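Local coordinates for conserved hypothetical protein (Bacteroides thetaiotaomicron, PDB 2HQY) that is of unknown function but binds coenzyme A and is probably a GNAT-like acyl- or aminoacyltransferase, at residues A121-L126 and G274-K279; S128-L133 and L280-V285; I165-D170 and I210-G215; I217-F222 and A247-E252. All coordinates share one frame; numbering follows the deposited sequence.

Contact 1 (A121-L126 and G274-K279); sequences ADYIYL and GLRKAK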
loop_
_atom_site.group_PDB
_atom_site.type_symbol
_atom_site.label_atom_id
_atom_site.label_comp_id
_atom_site.label_asym_id
_atom_site.label_seq_id
_atom_site.Cartn_x
_atom_site.Cartn_y
_atom_site.Cartn_z
ATOM N N ALA A 121 10.114 -12.304 -17.656
ATOM C CA ALA A 121 10.193 -13.765 -17.572
ATOM C C ALA A 121 10.879 -14.157 -16.262
ATOM O O ALA A 121 11.768 -13.439 -15.813
ATOM C CB ALA A 121 10.972 -14.327 -18.767
ATOM N N ASP A 122 10.460 -15.275 -15.665
ATOM C CA ASP A 122 11.087 -15.802 -14.446
ATOM C C ASP A 122 12.160 -16.812 -14.809
ATOM O O ASP A 122 11.992 -17.635 -15.725
ATOM C CB ASP A 122 10.093 -16.536 -13.549
ATOM C CG ASP A 122 9.156 -15.621 -12.797
ATOM O OD1 ASP A 122 9.374 -14.388 -12.722
ATOM O OD2 ASP A 122 8.187 -16.174 -12.248
ATOM N N TYR A 123 13.251 -16.765 -14.062
ATOM C CA TYR A 123 14.312 -17.746 -14.176
ATOM C C TYR A 123 14.032 -18.892 -13.193
ATOM O O TYR A 123 13.928 -18.667 -11.977
ATOM C CB TYR A 123 15.644 -17.082 -13.827
ATOM C CG TYR A 123 16.178 -16.212 -14.928
ATOM C CD1 TYR A 123 17.199 -16.672 -15.763
ATOM C CD2 TYR A 123 15.641 -14.934 -15.150
ATOM C CE1 TYR A 123 17.696 -15.883 -16.791
ATOM C CE2 TYR A 123 16.120 -14.128 -16.166
ATOM C CZ TYR A 123 17.151 -14.613 -16.989
ATOM O OH TYR A 123 17.619 -13.832 -18.009
ATOM N N ILE A 124 13.922 -20.103 -13.730
ATOM C CA ILE A 124 13.641 -21.312 -12.944
ATOM C C ILE A 124 14.831 -22.294 -13.037
ATOM O O ILE A 124 15.355 -22.565 -14.120
ATOM C CB ILE A 124 12.284 -21.950 -13.376
ATOM C CG1 ILE A 124 11.158 -20.919 -13.113
ATOM C CG2 ILE A 124 12.048 -23.313 -12.664
ATOM C CD1 ILE A 124 9.762 -21.473 -12.993
ATOM N N TYR A 125 15.274 -22.757 -11.880
ATOM C CA TYR A 125 16.447 -23.619 -11.734
ATOM C C TYR A 125 16.060 -24.889 -10.981
ATOM O O TYR A 125 15.053 -24.908 -10.270
ATOM C CB TYR A 125 17.493 -22.878 -10.898
ATOM C CG TYR A 125 17.897 -21.526 -11.447
ATOM C CD1 TYR A 125 18.975 -21.395 -12.336
ATOM C CD2 TYR A 125 17.206 -20.378 -11.060
ATOM C CE1 TYR A 125 19.342 -20.138 -12.828
ATOM C CE2 TYR A 125 17.544 -19.138 -11.543
ATOM C CZ TYR A 125 18.604 -19.015 -12.403
ATOM O OH TYR A 125 18.907 -17.757 -12.817
ATOM N N LEU A 126 16.846 -25.948 -11.145
ATOM C CA LEU A 126 16.703 -27.145 -10.310
ATOM C C LEU A 126 17.328 -26.851 -8.959
ATOM O O LEU A 126 18.464 -26.386 -8.887
ATOM C CB LEU A 126 17.427 -28.338 -10.921
ATOM C CG LEU A 126 16.859 -28.869 -12.251
ATOM C CD1 LEU A 126 17.747 -29.946 -12.887
ATOM C CD2 LEU A 126 15.414 -29.363 -12.057
ATOM N N GLY A 274 23.196 -6.616 -16.597
ATOM C CA GLY A 274 23.976 -7.246 -15.528
ATOM C C GLY A 274 23.234 -8.369 -14.840
ATOM O O GLY A 274 23.786 -9.452 -14.626
ATOM N N LEU A 275 21.975 -8.108 -14.508
ATOM C CA LEU A 275 21.106 -9.063 -13.843
ATOM C C LEU A 275 20.825 -10.256 -14.761
ATOM O O LEU A 275 20.782 -11.402 -14.305
ATOM C CB LEU A 275 19.798 -8.372 -13.474
ATOM C CG LEU A 275 18.953 -8.758 -12.253
ATOM C CD1 LEU A 275 19.769 -8.953 -10.968
ATOM C CD2 LEU A 275 17.897 -7.679 -12.038
ATOM N N ARG A 276 20.621 -9.974 -16.045
ATOM C CA ARG A 276 20.340 -11.030 -17.019
ATOM C C ARG A 276 21.516 -11.990 -17.137
ATOM O O ARG A 276 21.321 -13.201 -17.139
ATOM C CB ARG A 276 20.010 -10.422 -18.380
ATOM C CG ARG A 276 19.838 -11.428 -19.538
ATOM C CD ARG A 276 19.169 -10.684 -20.751
ATOM N NE ARG A 276 17.803 -10.279 -20.386
ATOM C CZ ARG A 276 16.988 -9.523 -21.118
ATOM N NH1 ARG A 276 17.370 -9.045 -22.298
ATOM N NH2 ARG A 276 15.781 -9.234 -20.660
ATOM N N LYS A 277 22.730 -11.447 -17.290
ATOM C CA LYS A 277 23.938 -12.288 -17.337
ATOM C C LYS A 277 24.141 -13.078 -16.055
ATOM O O LYS A 277 24.469 -14.260 -16.122
ATOM C CB LYS A 277 25.194 -11.482 -17.695
ATOM C CG LYS A 277 25.286 -11.169 -19.212
ATOM C CD LYS A 277 26.520 -10.362 -19.540
ATOM C CE LYS A 277 26.380 -8.917 -19.069
ATOM N NZ LYS A 277 27.541 -8.110 -19.538
ATOM N N ALA A 278 23.917 -12.446 -14.898
ATOM C CA ALA A 278 23.987 -13.126 -13.611
ATOM C C ALA A 278 23.020 -14.330 -13.538
ATOM O O ALA A 278 23.415 -15.433 -13.168
ATOM C CB ALA A 278 23.717 -12.126 -12.473
ATOM N N LYS A 279 21.756 -14.106 -13.907
ATOM C CA LYS A 279 20.737 -15.146 -13.801
ATOM C C LYS A 279 20.951 -16.256 -14.852
ATOM O O LYS A 279 20.773 -17.444 -14.551
ATOM C CB LYS A 279 19.326 -14.540 -13.850
ATOM C CG LYS A 279 19.047 -13.651 -12.604
ATOM C CD LYS A 279 17.595 -13.245 -12.393
ATOM C CE LYS A 279 17.492 -12.587 -10.984
ATOM N NZ LYS A 279 16.223 -11.880 -10.638
#
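One face of the Tyr-123 ring is taken by the CB of Lys-279, which sits 3.5 Å from the ring centroid, a CH-pi contact almost exactly over the centre. The neighbouring aromatic, Tyr-125, is used differently: the carbonyl O of Lys-279 lies at the edge of its ring, near the ring plane, and accepts a hydrogen bond from Tyr-125 OH at 2.6 Å. The C=O...OH angle is 113° and the hydroxyl is tilted 30° from the carbonyl plane, so the bond bends in from the flank of the carbonyl. One lysine thus meets two tyrosines of strand 122-126, with its first methylene on one and its backbone on the other. With CG of Lys-279 anti to its carbonyl carbon (chi1 -66°), the chain runs on past the ring, Lys-279 CD lying 3.8 Å from Tyr-123 CD2, and then carries NZ away to the backbone oxygens of Glu-268 and Arg-266. At the far end of the Tyr-123 ring, OH touches the CG of Arg-276 at 3.6 Å; Asp-269 holds this hydroxyl and, through a salt bridge, the NE of Arg-276. Helix 273-281, whose Leu-275 touches coenzyme A, is therefore fastened to the strand by mixed chemistry: aliphatic carbon on an aromatic face supplies shape, while the Tyr-125 bond and the shared aspartate add directional polar ties.

Contact 2 (S128-L133 and L280-V285); sequences SDLATL and LSYQPV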
loop_
_atom_site.group_PDB
_atom_site.type_symbol
_atom_site.label_atom_id
_atom_site.label_comp_id
_atom_site.label_asym_id
_atom_site.label_seq_id
_atom_site.Cartn_x
_atom_site.Cartn_y
_atom_site.Cartn_z
ATOM N N SER A 128 18.399 -29.079 -7.016
ATOM C CA SER A 128 19.556 -29.967 -7.084
ATOM C C SER A 128 20.816 -29.314 -7.692
ATOM O O SER A 128 21.918 -29.521 -7.161
ATOM C CB SER A 128 19.198 -31.314 -7.753
ATOM O OG SER A 128 18.745 -31.164 -9.084
ATOM N N ASP A 129 20.663 -28.497 -8.739
ATOM C CA ASP A 129 21.797 -27.779 -9.327
ATOM C C ASP A 129 22.356 -26.717 -8.375
ATOM O O ASP A 129 23.556 -26.668 -8.110
ATOM C CB ASP A 129 21.382 -27.101 -10.630
ATOM C CG ASP A 129 21.227 -28.080 -11.793
ATOM O OD1 ASP A 129 21.810 -29.194 -11.754
ATOM O OD2 ASP A 129 20.513 -27.714 -12.754
ATOM N N LEU A 130 21.472 -25.869 -7.862
ATOM C CA LEU A 130 21.896 -24.743 -7.020
ATOM C C LEU A 130 22.440 -25.207 -5.663
ATOM O O LEU A 130 23.319 -24.544 -5.098
ATOM C CB LEU A 130 20.757 -23.726 -6.871
ATOM C CG LEU A 130 20.274 -23.075 -8.185
ATOM C CD1 LEU A 130 19.243 -21.950 -7.901
ATOM C CD2 LEU A 130 21.434 -22.530 -9.018
ATOM N N ALA A 131 21.939 -26.340 -5.152
ATOM C CA ALA A 131 22.383 -26.850 -3.826
ATOM C C ALA A 131 23.712 -27.607 -3.900
ATOM O O ALA A 131 24.413 -27.756 -2.886
ATOM C CB ALA A 131 21.301 -27.747 -3.215
ATOM N N THR A 132 24.035 -28.140 -5.079
ATOM C CA THR A 132 25.240 -28.988 -5.211
ATOM C C THR A 132 26.318 -28.349 -6.104
ATOM O O THR A 132 27.508 -28.642 -5.958
ATOM C CB THR A 132 24.910 -30.389 -5.793
ATOM O OG1 THR A 132 24.472 -30.237 -7.145
ATOM C CG2 THR A 132 23.836 -31.089 -5.003
ATOM N N LEU A 133 25.897 -27.500 -7.035
ATOM C CA LEU A 133 26.764 -26.950 -8.094
ATOM C C LEU A 133 27.611 -28.028 -8.787
ATOM O O LEU A 133 28.771 -27.810 -9.109
ATOM C CB LEU A 133 27.630 -25.806 -7.572
ATOM C CG LEU A 133 26.824 -24.681 -6.911
ATOM C CD1 LEU A 133 27.766 -23.738 -6.163
ATOM C CD2 LEU A 133 25.999 -23.955 -7.963
ATOM N N LEU A 280 21.360 -15.879 -16.071
ATOM C CA LEU A 280 21.723 -16.904 -17.059
ATOM C C LEU A 280 22.918 -17.767 -16.618
ATOM O O LEU A 280 22.982 -18.953 -16.963
ATOM C CB LEU A 280 22.021 -16.278 -18.429
ATOM C CG LEU A 280 20.821 -15.757 -19.208
ATOM C CD1 LEU A 280 21.298 -14.874 -20.381
ATOM C CD2 LEU A 280 19.928 -16.903 -19.708
ATOM N N SER A 281 23.860 -17.169 -15.890
ATOM C CA SER A 281 25.118 -17.840 -15.488
ATOM C C SER A 281 24.862 -19.006 -14.531
ATOM O O SER A 281 25.714 -19.890 -14.393
ATOM C CB SER A 281 26.134 -16.864 -14.850
ATOM O OG SER A 281 25.776 -16.479 -13.508
ATOM N N TYR A 282 23.710 -18.993 -13.846
ATOM C CA TYR A 282 23.352 -20.096 -12.942
ATOM C C TYR A 282 22.568 -21.211 -13.661
ATOM O O TYR A 282 22.066 -22.134 -13.021
ATOM C CB TYR A 282 22.571 -19.570 -11.730
ATOM C CG TYR A 282 23.466 -19.198 -10.567
ATOM C CD1 TYR A 282 23.774 -17.864 -10.291
ATOM C CD2 TYR A 282 24.033 -20.189 -9.753
ATOM C CE1 TYR A 282 24.610 -17.519 -9.211
ATOM C CE2 TYR A 282 24.875 -19.862 -8.678
ATOM C CZ TYR A 282 25.166 -18.533 -8.409
ATOM O OH TYR A 282 25.999 -18.218 -7.350
ATOM N N GLN A 283 22.441 -21.105 -14.983
ATOM C CA GLN A 283 21.980 -22.220 -15.831
ATOM C C GLN A 283 20.542 -22.652 -15.554
ATOM O O GLN A 283 20.313 -23.798 -15.139
ATOM C CB GLN A 283 22.887 -23.456 -15.663
ATOM C CG GLN A 283 24.382 -23.216 -15.656
ATOM C CD GLN A 283 24.881 -22.650 -16.968
ATOM O OE1 GLN A 283 24.484 -23.102 -18.044
ATOM N NE2 GLN A 283 25.753 -21.649 -16.888
ATOM N N PRO A 284 19.555 -21.768 -15.830
ATOM C CA PRO A 284 18.162 -22.128 -15.581
ATOM C C PRO A 284 17.695 -23.276 -16.482
ATOM O O PRO A 284 18.164 -23.396 -17.626
ATOM C CB PRO A 284 17.414 -20.842 -15.933
ATOM C CG PRO A 284 18.296 -20.165 -16.948
ATOM C CD PRO A 284 19.670 -20.425 -16.426
ATOM N N VAL A 285 16.800 -24.114 -15.961
ATOM C CA VAL A 285 16.164 -25.163 -16.767
ATOM C C VAL A 285 15.027 -24.574 -17.598
ATOM O O VAL A 285 14.683 -25.096 -18.651
ATOM C CB VAL A 285 15.631 -26.358 -15.913
ATOM C CG1 VAL A 285 16.782 -27.223 -15.440
ATOM C CG2 VAL A 285 14.815 -25.880 -14.733
HETATM O O HOH W 1 19.157 -25.308 -12.953
#
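Where helix 273-281 ends and the chain turns towards strand 286-295, Tyr-282 meets the short helix 127-132 that follows strand 122-126. CD2 of Leu-130 lies 3.6 Å from CD2 of Tyr-282, the methyl coming to the ring neither over its face nor at its edge, and the leucine lying nearly perpendicular to the tyrosine. The first torsion of Leu-130 sets CG anti to its carbonyl carbon (chi1 -61°), and CD2 then comes up to the ring although the root of the side chain is not aimed at it. Leu-133 adds a looser touch: its CD2 stands 4.3 Å from CE2 of Tyr-282, at the ring edge and near its plane. Leu-133 is the first residue to leave helical torsions, its phi positive; the pair therefore brings both the body of the helix and its C-terminal end to one ring. In the fold, the contact joins the short helix 127-132 to the turn that follows helix 273-281, beside helix 245-256, which touches both leucines and the tyrosine, while Lys-141 makes a cation-pi interaction with the Tyr-282 ring. A polar link runs alongside the apolar one. A water donates to OD2 of Asp-129 at 2.8 Å and to the backbone O of Gln-283 at 2.9 Å, bridging the helix and the turn without a direct hydrogen bond between them. Within the turn, NE2 of Gln-283 bonds back to O of Ser-281 at 3.1 Å, reaching it from above the carbonyl plane, whereas the carbonyl O of Tyr-282 is buried with no polar partner.

Contact 3 (I165-D170 and I210-G215); sequences IQECLD and ILHVNG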
loop_
_atom_site.group_PDB
_atom_site.type_symbol
_atom_site.label_atom_id
_atom_site.label_comp_id
_atom_site.label_asym_id
_atom_site.label_seq_id
_atom_site.Cartn_x
_atom_site.Cartn_y
_atom_site.Cartn_z
ATOM N N ILE A 165 16.314 -9.885 12.292
ATOM C CA ILE A 165 15.619 -9.064 11.294
ATOM C C ILE A 165 16.288 -7.698 11.186
ATOM O O ILE A 165 16.514 -7.184 10.065
ATOM C CB ILE A 165 14.110 -8.897 11.635
ATOM C CG1 ILE A 165 13.409 -10.267 11.767
ATOM C CG2 ILE A 165 13.415 -7.994 10.601
ATOM C CD1 ILE A 165 13.024 -10.952 10.432
ATOM N N GLN A 166 16.627 -7.114 12.345
ATOM C CA GLN A 166 17.240 -5.779 12.333
ATOM C C GLN A 166 18.552 -5.711 11.512
ATOM O O GLN A 166 18.812 -4.700 10.802
ATOM C CB GLN A 166 17.420 -5.208 13.747
ATOM C CG GLN A 166 17.835 -3.736 13.741
ATOM C CD GLN A 166 16.785 -2.853 13.069
ATOM O OE1 GLN A 166 15.621 -2.898 13.436
ATOM N NE2 GLN A 166 17.208 -2.035 12.093
ATOM N N GLU A 167 19.398 -6.736 11.602
ATOM C CA GLU A 167 20.643 -6.626 10.824
ATOM C C GLU A 167 20.372 -6.700 9.314
ATOM O O GLU A 167 21.084 -6.069 8.510
ATOM C CB GLU A 167 21.727 -7.605 11.280
ATOM C CG GLU A 167 21.377 -9.041 11.221
ATOM C CD GLU A 167 22.564 -9.920 11.610
ATOM O OE1 GLU A 167 23.656 -9.400 11.898
ATOM O OE2 GLU A 167 22.396 -11.136 11.642
ATOM N N CYS A 168 19.335 -7.435 8.923
ATOM C CA CYS A 168 18.926 -7.458 7.500
ATOM C C CYS A 168 18.453 -6.052 7.095
ATOM O O CYS A 168 18.798 -5.538 6.035
ATOM C CB CYS A 168 17.798 -8.464 7.267
ATOM S SG CYS A 168 18.358 -10.179 7.550
ATOM N N LEU A 169 17.648 -5.429 7.953
ATOM C CA LEU A 169 17.165 -4.068 7.648
ATOM C C LEU A 169 18.351 -3.095 7.557
ATOM O O LEU A 169 18.353 -2.183 6.711
ATOM C CB LEU A 169 16.165 -3.602 8.717
ATOM C CG LEU A 169 14.805 -4.315 8.655
ATOM C CD1 LEU A 169 13.974 -4.109 9.956
ATOM C CD2 LEU A 169 13.989 -3.883 7.420
ATOM N N ASP A 170 19.344 -3.303 8.417
ATOM C CA ASP A 170 20.560 -2.449 8.447
ATOM C C ASP A 170 21.345 -2.607 7.146
ATOM O O ASP A 170 21.754 -1.591 6.567
ATOM C CB ASP A 170 21.437 -2.787 9.668
ATOM C CG ASP A 170 20.823 -2.312 10.996
ATOM O OD1 ASP A 170 19.830 -1.566 11.002
ATOM O OD2 ASP A 170 21.354 -2.692 12.052
ATOM N N ILE A 210 21.345 -15.541 6.341
ATOM C CA ILE A 210 22.232 -14.403 6.525
ATOM C C ILE A 210 23.674 -14.925 6.528
ATOM O O ILE A 210 23.958 -15.980 7.094
ATOM C CB ILE A 210 21.949 -13.712 7.893
ATOM C CG1 ILE A 210 20.541 -13.114 7.916
ATOM C CG2 ILE A 210 22.950 -12.613 8.144
ATOM C CD1 ILE A 210 20.067 -12.762 9.372
ATOM N N LEU A 211 24.554 -14.199 5.852
ATOM C CA LEU A 211 25.973 -14.476 5.849
ATOM C C LEU A 211 26.681 -13.392 6.675
ATOM O O LEU A 211 26.416 -12.185 6.503
ATOM C CB LEU A 211 26.450 -14.469 4.388
ATOM C CG LEU A 211 27.647 -15.320 4.015
ATOM C CD1 LEU A 211 27.350 -16.804 4.315
ATOM C CD2 LEU A 211 28.022 -15.050 2.549
ATOM N N HIS A 212 27.560 -13.825 7.585
ATOM C CA HIS A 212 28.404 -12.924 8.347
ATOM C C HIS A 212 29.881 -13.220 8.045
ATOM O O HIS A 212 30.281 -14.396 7.922
ATOM C CB HIS A 212 28.174 -13.125 9.826
ATOM C CG HIS A 212 26.745 -13.019 10.241
ATOM N ND1 HIS A 212 25.881 -14.102 10.246
ATOM C CD2 HIS A 212 26.039 -11.963 10.702
ATOM C CE1 HIS A 212 24.700 -13.699 10.687
ATOM N NE2 HIS A 212 24.772 -12.408 10.975
ATOM N N VAL A 213 30.660 -12.155 7.886
ATOM C CA VAL A 213 32.121 -12.258 7.731
ATOM C C VAL A 213 32.762 -11.254 8.686
ATOM O O VAL A 213 32.299 -10.114 8.806
ATOM C CB VAL A 213 32.564 -11.978 6.265
ATOM C CG1 VAL A 213 34.087 -11.855 6.172
ATOM C CG2 VAL A 213 32.089 -13.081 5.331
ATOM N N ASN A 214 33.818 -11.691 9.370
ATOM C CA ASN A 214 34.515 -10.873 10.359
ATOM C C ASN A 214 33.582 -10.098 11.293
ATOM O O ASN A 214 33.794 -8.915 11.521
ATOM C CB ASN A 214 35.508 -9.921 9.661
ATOM C CG ASN A 214 36.544 -10.662 8.805
ATOM O OD1 ASN A 214 37.010 -11.762 9.147
ATOM N ND2 ASN A 214 36.910 -10.053 7.686
ATOM N N GLY A 215 32.530 -10.758 11.791
ATOM C CA GLY A 215 31.644 -10.191 12.804
ATOM C C GLY A 215 30.492 -9.292 12.340
ATOM O O GLY A 215 29.748 -8.771 13.172
#
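The 165-170 part of the helix crosses strand residues 210-213 at 76°, the axes approaching to 10.4 Å, and the backbones come nearest at Cys-168 and Ile-210. The carboxylate of Glu-167 reaches across to the imidazole of His-212, where NE2 donates to OE2 at 2.8 Å with an N-H...O angle of 163°. The oxygen lies close to the ring plane, at the edge of the imidazole, and is approached on its syn side, tilted from the carboxylate plane. The other nitrogen of the ring, ND1, is hydrogen-bonded to the backbone O of Glu-156 on the adjoining strand, so the imidazole is held at both nitrogens, which probably fixes its rotation. Glu-167 places CG between its backbone N and carbonyl carbon (chi1 59°) and runs extended from there, which carries the acid out to the histidine. Beneath this polar bridge, CD1 of Ile-210 fills the angle between the two helix residues, 3.6 Å from OE2 of Glu-167 and equally far from SG of Cys-168. Replacing Glu-167 with an alanine would probably leave His-212 NE2 without its acceptor and uncover the methyl groups of Ile-210. Both ring nitrogens being engaged by oxygen acceptors is consistent with an imidazole protonated at both, a state that the carboxylate of Glu-167, laid over an apolar floor, would probably favour.

Contact 4 (I217-F222 and A247-E252); sequences IVAFTF and AMINYE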
loop_
_atom_site.group_PDB
_atom_site.type_symbol
_atom_site.label_atom_id
_atom_site.label_comp_id
_atom_site.label_asym_id
_atom_site.label_seq_id
_atom_site.Cartn_x
_atom_site.Cartn_y
_atom_site.Cartn_z
ATOM N N ILE A 217 27.195 -8.613 9.295
ATOM C CA ILE A 217 26.374 -9.111 8.212
ATOM C C ILE A 217 26.898 -8.605 6.868
ATOM O O ILE A 217 27.211 -7.402 6.709
ATOM C CB ILE A 217 24.886 -8.742 8.386
ATOM C CG1 ILE A 217 24.067 -9.340 7.238
ATOM C CG2 ILE A 217 24.688 -7.204 8.481
ATOM C CD1 ILE A 217 22.527 -9.132 7.410
ATOM N N VAL A 218 27.023 -9.519 5.915
ATOM C CA VAL A 218 27.449 -9.145 4.569
ATOM C C VAL A 218 26.480 -9.578 3.457
ATOM O O VAL A 218 26.676 -9.230 2.305
ATOM C CB VAL A 218 28.887 -9.670 4.214
ATOM C CG1 VAL A 218 29.938 -9.050 5.136
ATOM C CG2 VAL A 218 28.946 -11.215 4.175
ATOM N N ALA A 219 25.461 -10.366 3.791
ATOM C CA ALA A 219 24.435 -10.741 2.802
ATOM C C ALA A 219 23.213 -11.275 3.524
ATOM O O ALA A 219 23.345 -11.776 4.643
ATOM C CB ALA A 219 24.963 -11.808 1.837
ATOM N N PHE A 220 22.036 -11.150 2.899
ATOM C CA PHE A 220 20.859 -11.913 3.355
ATOM C C PHE A 220 19.975 -12.254 2.160
ATOM O O PHE A 220 20.104 -11.649 1.070
ATOM C CB PHE A 220 20.080 -11.169 4.459
ATOM C CG PHE A 220 19.313 -9.971 3.957
ATOM C CD1 PHE A 220 17.984 -10.112 3.527
ATOM C CD2 PHE A 220 19.928 -8.707 3.915
ATOM C CE1 PHE A 220 17.262 -9.008 3.030
ATOM C CE2 PHE A 220 19.207 -7.592 3.441
ATOM C CZ PHE A 220 17.867 -7.762 2.986
ATOM N N THR A 221 19.082 -13.209 2.364
ATOM C CA THR A 221 18.190 -13.688 1.296
ATOM C C THR A 221 16.973 -14.258 1.954
ATOM O O THR A 221 17.073 -14.741 3.091
ATOM C CB THR A 221 18.915 -14.753 0.393
ATOM O OG1 THR A 221 18.105 -15.077 -0.737
ATOM C CG2 THR A 221 19.269 -16.033 1.161
ATOM N N PHE A 222 15.822 -14.199 1.276
ATOM C CA PHE A 222 14.633 -14.856 1.786
ATOM C C PHE A 222 13.687 -15.224 0.646
ATOM O O PHE A 222 13.827 -14.729 -0.513
ATOM C CB PHE A 222 13.931 -14.023 2.885
ATOM C CG PHE A 222 13.426 -12.669 2.454
ATOM C CD1 PHE A 222 12.288 -12.558 1.626
ATOM C CD2 PHE A 222 13.990 -11.510 2.994
ATOM C CE1 PHE A 222 11.768 -11.288 1.294
ATOM C CE2 PHE A 222 13.491 -10.243 2.661
ATOM C CZ PHE A 222 12.366 -10.135 1.826
ATOM N N ALA A 247 27.414 -15.509 -4.281
ATOM C CA ALA A 247 27.527 -16.958 -4.566
ATOM C C ALA A 247 27.323 -17.808 -3.305
ATOM O O ALA A 247 26.602 -18.822 -3.342
ATOM C CB ALA A 247 28.897 -17.309 -5.223
ATOM N N MET A 248 27.983 -17.429 -2.210
ATOM C CA MET A 248 27.922 -18.245 -0.985
ATOM C C MET A 248 26.512 -18.256 -0.361
ATOM O O MET A 248 26.039 -19.323 0.074
ATOM C CB MET A 248 28.954 -17.820 0.058
ATOM C CG MET A 248 28.879 -18.709 1.334
ATOM S SD MET A 248 29.131 -20.503 0.903
ATOM C CE MET A 248 30.751 -20.198 0.717
ATOM N N ILE A 249 25.850 -17.101 -0.312
ATOM C CA ILE A 249 24.510 -17.059 0.305
ATOM C C ILE A 249 23.474 -17.831 -0.507
ATOM O O ILE A 249 22.611 -18.518 0.053
ATOM C CB ILE A 249 24.018 -15.642 0.689
ATOM C CG1 ILE A 249 22.864 -15.800 1.705
ATOM C CG2 ILE A 249 23.638 -14.794 -0.558
ATOM C CD1 ILE A 249 22.688 -14.698 2.643
ATOM N N ASN A 250 23.601 -17.745 -1.833
ATOM C CA ASN A 250 22.787 -18.517 -2.763
ATOM C C ASN A 250 22.922 -20.024 -2.457
ATOM O O ASN A 250 21.926 -20.706 -2.220
ATOM C CB ASN A 250 23.249 -18.151 -4.190
ATOM C CG ASN A 250 22.487 -18.879 -5.290
ATOM O OD1 ASN A 250 21.998 -20.010 -5.127
ATOM N ND2 ASN A 250 22.420 -18.222 -6.457
ATOM N N TYR A 251 24.172 -20.518 -2.426
ATOM C CA TYR A 251 24.486 -21.904 -2.113
ATOM C C TYR A 251 23.998 -22.340 -0.722
ATOM O O TYR A 251 23.368 -23.390 -0.592
ATOM C CB TYR A 251 25.991 -22.107 -2.238
ATOM C CG TYR A 251 26.430 -23.509 -1.918
ATOM C CD1 TYR A 251 26.294 -24.526 -2.856
ATOM C CD2 TYR A 251 26.946 -23.818 -0.663
ATOM C CE1 TYR A 251 26.708 -25.830 -2.559
ATOM C CE2 TYR A 251 27.365 -25.127 -0.348
ATOM C CZ TYR A 251 27.224 -26.117 -1.296
ATOM O OH TYR A 251 27.637 -27.406 -0.966
ATOM N N GLU A 252 24.292 -21.565 0.321
ATOM C CA GLU A 252 23.867 -21.986 1.676
ATOM C C GLU A 252 22.348 -22.059 1.774
ATOM O O GLU A 252 21.801 -23.015 2.317
ATOM C CB GLU A 252 24.434 -21.044 2.751
ATOM C CG GLU A 252 25.961 -21.222 2.975
ATOM C CD GLU A 252 26.284 -22.227 4.071
ATOM O OE1 GLU A 252 25.347 -22.884 4.594
ATOM O OE2 GLU A 252 27.490 -22.371 4.391
#
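Ile-249 sends its CG1 branch anti to the backbone N (chi1 -162°), and chi2 of 152° keeps that branch extended, so CD1 travels straight from the helix to the backbone of strand 217-222. There Ile-249 CD1 rests 3.4 Å from Phe-220 CA, and Ile-249 CD1 is 3.6 Å from Ala-219 C. It touches main chain where the Phe-220 side chain points to the other side of the sheet. Ala-219 and Thr-221, which do point to the helix, flank this spot. The CB of Ala-219 packs against CD1 of Ile-249 at 3.8 Å and also approaches its CG2. From the next inward position, CG2 of Thr-221 lies 3.6 Å from CG1 of Ile-249, the two side chains lying side by side with their directions opposed. Thr-221 turns its hydroxyl elsewhere, to the backbone O of Val-235 on the neighbouring strand 230-238, and so presents its methyl to the isoleucine. The axes of the two segments approach to 8.5 Å at an angle of 39°, a close approach consistent with the small alanine and threonine facing the helix. The contact starts on a classic beta bulge, in which Val-218 and Ala-219 stand together opposite Leu-211 of strand 207-213. Were Ile-249 an alanine, the space over Phe-220 CA would probably open and Thr-221 CG2 would lose its neighbour on the helix. With no hydrogen bond between the two segments, the contact depends on apolar fit, chiefly that of Ile-249, on the helix that also carries the coenzyme A-binding Tyr-246.

Overall arrangement
Contacts 2 and 4 are buried and apolar at heart, whereas contacts 1 and 3 are only partly buried and add direct hydrogen bonds from side chains. Contacts 1 and 2 are continuous: both use helix 273-281, and strand 122-126 runs into helix 127-132, and Tyr-125 packs on Tyr-282 and Pro-284. Contacts 3 and 4 share a pair of neighbouring antiparallel strands, 207-213 and 216-227, with helix 165-179 and helix 245-256 on opposite faces. Contact 2 also reaches contact 4, where Tyr-282 meets Ala-247 and Asn-250. Contact 3 stands about 25 Å, centre to centre, from both contacts 1 and 2, and lies farthest from the chain's centre.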